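Local coordinates for protein BamaA.19900.a (Balamuthia mandrillaris, PDB 6VZZ) that catalyses the phosphorylation of glucose to glucose 6-phosphate, using ATP as the likely phosphate donor, as a glucokinase, at the interface of chains A and B. Coordinates in Å, arbitrary orientation; residue numbers count along the deposited sequence, not the author numbering. Chains: chain A/B, BamaA.19900.a.

Contact 1: the interface of chains A and B. Residues chain A 223-227; chain B 223-226, 254.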
# COMPACT_ATOMS: atom_id res chain seq x y z
N ALA A 223 -8.82 3.39 -7.78
CA ALA A 223 -9.16 3.37 -9.19
C ALA A 223 -8.40 2.25 -9.91
O ALA A 223 -7.26 1.93 -9.57
CB ALA A 223 -8.83 4.71 -9.83
N ILE A 224 -9.04 1.68 -10.93
CA ILE A 224 -8.46 0.58 -11.69
C ILE A 224 -7.32 1.08 -12.56
O ILE A 224 -7.14 2.28 -12.77
CB ILE A 224 -9.55 -0.10 -12.54
CG1 ILE A 224 -10.35 0.93 -13.32
CG2 ILE A 224 -10.49 -0.88 -11.65
CD1 ILE A 224 -9.72 1.36 -14.60
N SER A 225 -6.56 0.14 -13.12
CA SER A 225 -5.56 0.40 -14.13
C SER A 225 -5.97 -0.22 -15.46
O SER A 225 -6.62 -1.27 -15.48
CB SER A 225 -4.20 -0.17 -13.70
OG SER A 225 -3.57 0.73 -12.82
N PRO A 226 -5.61 0.39 -16.58
CA PRO A 226 -5.93 -0.18 -17.89
C PRO A 226 -4.88 -1.21 -18.28
O PRO A 226 -3.92 -1.45 -17.56
CB PRO A 226 -5.89 1.04 -18.81
CG PRO A 226 -4.82 1.87 -18.23
CD PRO A 226 -4.89 1.67 -16.72
N VAL A 227 -5.08 -1.84 -19.45
CA VAL A 227 -4.02 -2.66 -20.04
C VAL A 227 -3.22 -1.79 -21.00
O VAL A 227 -3.57 -0.63 -21.25
CB VAL A 227 -4.57 -3.88 -20.80
CG1 VAL A 227 -5.12 -4.90 -19.87
CG2 VAL A 227 -5.62 -3.44 -21.83
N ALA B 223 1.00 0.52 -12.19
CA ALA B 223 0.32 1.05 -13.36
C ALA B 223 -0.58 2.23 -12.98
O ALA B 223 -1.15 2.28 -11.89
CB ALA B 223 -0.52 -0.04 -14.01
N ILE B 224 -0.69 3.18 -13.91
CA ILE B 224 -1.48 4.39 -13.68
C ILE B 224 -2.97 4.07 -13.68
O ILE B 224 -3.39 2.98 -14.10
CB ILE B 224 -1.15 5.45 -14.74
CG1 ILE B 224 -1.20 4.84 -16.14
CG2 ILE B 224 0.24 6.00 -14.51
CD1 ILE B 224 -2.56 4.79 -16.74
N SER B 225 -3.78 5.03 -13.25
CA SER B 225 -5.22 4.99 -13.36
C SER B 225 -5.71 6.06 -14.33
O SER B 225 -5.11 7.13 -14.43
CB SER B 225 -5.87 5.21 -11.99
OG SER B 225 -5.88 4.00 -11.27
N PRO B 226 -6.80 5.81 -15.05
CA PRO B 226 -7.34 6.82 -15.97
C PRO B 226 -8.25 7.77 -15.20
O PRO B 226 -8.45 7.63 -14.00
CB PRO B 226 -8.14 5.97 -16.96
CG PRO B 226 -8.66 4.86 -16.14
CD PRO B 226 -7.59 4.56 -15.09
N ALA B 254 0.75 -0.97 -19.76
CA ALA B 254 0.31 0.30 -19.20
C ALA B 254 1.45 0.94 -18.43
O ALA B 254 2.16 0.26 -17.68
CB ALA B 254 -0.89 0.08 -18.28
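The hydroxyl OG of A:Ser225 donates a hydrogen bond to the backbone carbonyl O of B:Ile224, 2.6 Å away. The same hydroxyl lies 3.0 Å from B:Ala223 O, but that bond is weak. Two successive carbonyls of one chain thus face one serine hydroxyl of the other. The hydroxyl does not lie in the plane of the B:Ile224 carbonyl. It stands above it, 52° out, with a C=O...OG angle of 128°. In A:Ser225, OG lies anti to the carbonyl carbon and beside the backbone N (chi1 -82°), which turns the hydroxyl toward chain B. The interface is two-fold symmetric, and B:Ser225 OG makes the matching bond to A:Ile224 O.

Apolar groups border this polar pair. The methyl CB of B:Ala223 packs against CB of A:Ser225 at 3.7 Å. The proline ring of A:Pro226 meets the tip of B:Ile224 at about a right angle. Its CD is 3.9 Å from CD1 of that isoleucine, and CG is almost as near. B:Ile224 holds CG1 between its backbone N and its carbonyl carbon, a crowded position, and CD1 at the end of this branch does the touching. B:Ala254 adds a small contact at the edge. Its methyl CB is 3.5 Å from A:Pro226 O and also nears the backbone of A:Val227.

Residues 223-226 of each chain are loop and meet their own copy; B:Ala254 comes from another loop. The patch hides 261 Å² of protein surface. It joins the two loops close to the two-fold axis and, if the pair of chains is the biological dimer, probably helps hold it together.

Contact 2: the interface of chains A and B. Residues chain A 219, 221-223, 256; chain B 225, 322, 325-326, 360.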
# COMPACT_ATOMS: atom_id res chain seq x y z
N PHE A 219 -7.66 -0.98 -0.16
CA PHE A 219 -7.24 -0.91 -1.55
C PHE A 219 -8.29 -1.40 -2.52
O PHE A 219 -8.14 -1.17 -3.73
CB PHE A 219 -5.93 -1.68 -1.75
CG PHE A 219 -4.70 -0.83 -1.54
CD1 PHE A 219 -4.38 0.17 -2.45
CD2 PHE A 219 -3.90 -1.01 -0.42
CE1 PHE A 219 -3.26 0.96 -2.27
CE2 PHE A 219 -2.78 -0.22 -0.23
CZ PHE A 219 -2.47 0.77 -1.16
N HIS A 221 -10.91 -0.02 -3.06
CA HIS A 221 -11.59 1.17 -3.54
C HIS A 221 -10.70 2.08 -4.37
O HIS A 221 -11.14 3.16 -4.76
CB HIS A 221 -12.19 1.91 -2.35
CG HIS A 221 -13.11 1.06 -1.53
ND1 HIS A 221 -14.37 0.71 -1.95
CD2 HIS A 221 -12.94 0.48 -0.32
CE1 HIS A 221 -14.94 -0.05 -1.04
NE2 HIS A 221 -14.10 -0.21 -0.04
N VAL A 222 -9.46 1.68 -4.67
CA VAL A 222 -8.61 2.50 -5.54
C VAL A 222 -9.06 2.34 -6.99
O VAL A 222 -9.61 1.31 -7.40
CB VAL A 222 -7.12 2.14 -5.38
CG1 VAL A 222 -6.68 2.27 -3.93
CG2 VAL A 222 -6.82 0.76 -5.95
N ALA A 223 -8.82 3.39 -7.78
CA ALA A 223 -9.16 3.37 -9.19
C ALA A 223 -8.40 2.25 -9.91
O ALA A 223 -7.26 1.93 -9.57
CB ALA A 223 -8.83 4.71 -9.83
N GLU A 256 -13.75 1.83 -9.22
CA GLU A 256 -12.90 1.15 -8.25
C GLU A 256 -12.77 -0.31 -8.63
O GLU A 256 -13.63 -0.87 -9.31
CB GLU A 256 -13.49 1.24 -6.83
CG GLU A 256 -14.02 2.59 -6.43
CD GLU A 256 -14.60 2.59 -5.02
OE1 GLU A 256 -14.93 1.49 -4.51
OE2 GLU A 256 -14.72 3.68 -4.42
N SER B 225 -3.78 5.03 -13.25
CA SER B 225 -5.22 4.99 -13.36
C SER B 225 -5.71 6.06 -14.33
O SER B 225 -5.11 7.13 -14.43
CB SER B 225 -5.87 5.21 -11.99
OG SER B 225 -5.88 4.00 -11.27
N ASN B 322 -5.01 7.73 -4.42
CA ASN B 322 -5.34 6.32 -4.26
C ASN B 322 -4.57 5.65 -3.12
O ASN B 322 -5.10 4.75 -2.46
CB ASN B 322 -5.13 5.60 -5.58
CG ASN B 322 -6.25 5.90 -6.56
OD1 ASN B 322 -7.36 5.36 -6.43
ND2 ASN B 322 -6.01 6.82 -7.49
N ILE B 325 -6.30 6.45 0.17
CA ILE B 325 -7.47 5.60 0.37
C ILE B 325 -7.05 4.20 0.80
O ILE B 325 -7.53 3.67 1.80
CB ILE B 325 -8.32 5.57 -0.92
CG1 ILE B 325 -9.02 6.92 -1.09
CG2 ILE B 325 -9.29 4.40 -0.90
CD1 ILE B 325 -9.68 7.08 -2.41
N GLY B 326 -6.12 3.60 0.05
CA GLY B 326 -5.71 2.24 0.36
C GLY B 326 -5.00 2.11 1.69
O GLY B 326 -5.26 1.18 2.46
N HIS B 360 -12.73 11.22 -6.79
CA HIS B 360 -12.86 9.83 -6.37
C HIS B 360 -14.25 9.60 -5.82
O HIS B 360 -14.82 10.50 -5.20
CB HIS B 360 -11.80 9.46 -5.32
CG HIS B 360 -11.53 7.99 -5.23
ND1 HIS B 360 -12.33 7.13 -4.51
CD2 HIS B 360 -10.55 7.23 -5.78
CE1 HIS B 360 -11.86 5.90 -4.63
NE2 HIS B 360 -10.78 5.93 -5.38
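The 3-10 helix 219-221 of chain A is part of the Glu-Phe-Gly-His segment, which supplies glucose-pocket residues. It and the residues that follow, A:Val222 and A:Ala223, pack against helix 303-327 of chain B and B:His360. The backbone N of A:Ala223 donates to the side-chain amide oxygen OD1 of B:Asn322, at 2.8 Å. The bond is fairly straight at hydrogen (164°), but the donor sits 40° above the amide's carbonyl plane. B:Asn322 holds CG anti to its own carbonyl carbon (chi1 -76°), and this points the amide at the chain A loop. A:Val222 crosses the B:Asn322 side chain obliquely, and their CB atoms are 4.0 Å apart.

B:His360 approaches the A:His221 carbonyl edge-on, with that carbonyl carbon in its ring plane. NE2 is 2.9 Å from A:His221 O, which fits a likely hydrogen bond. CE1 comes too close to the same oxygen to be real, so the exact setting of the ring is doubtful. CD1 of B:Ile325 covers one face of the B:His360 ring.

CA of B:Gly326 rests over the face of the A:Phe219 ring, 3.5 Å from its centroid, as a CH-pi contact. CG2 of B:Ile325 touches CB of A:His221 at 4.1 Å.

Within chain A, the ring nitrogen ND1 of A:His221 donates to carboxylate oxygen OE1 of A:Glu256, at 2.7 Å. That oxygen lies nearly in the imidazole plane and is met on its syn side. The bond helps fix the rotation of the imidazole, which lines the glucose pocket. The contact thus braces a sugar-binding segment against the partner chain and may help keep it in shape.

The C-alpha centres of contact 1 and contact 2 are about 11 Å apart, and the two share A:Ala223 and B:Ser225. One continuous stretch of chain A, from its 3-10 helix 219-221 into the following loop, feeds both. Contact 1 is a loop-to-loop meeting near the two-fold axis. Contact 2 is farther from it, where the partner offers helix 303-327. Symmetry repeats contact 2 with the chains exchanged. The stretch therefore runs from a glucose-pocket residue to the neighbourhood of the two-fold axis. If the dimer forms in solution, its packing could influence the sugar site, though the structure alone does not show this.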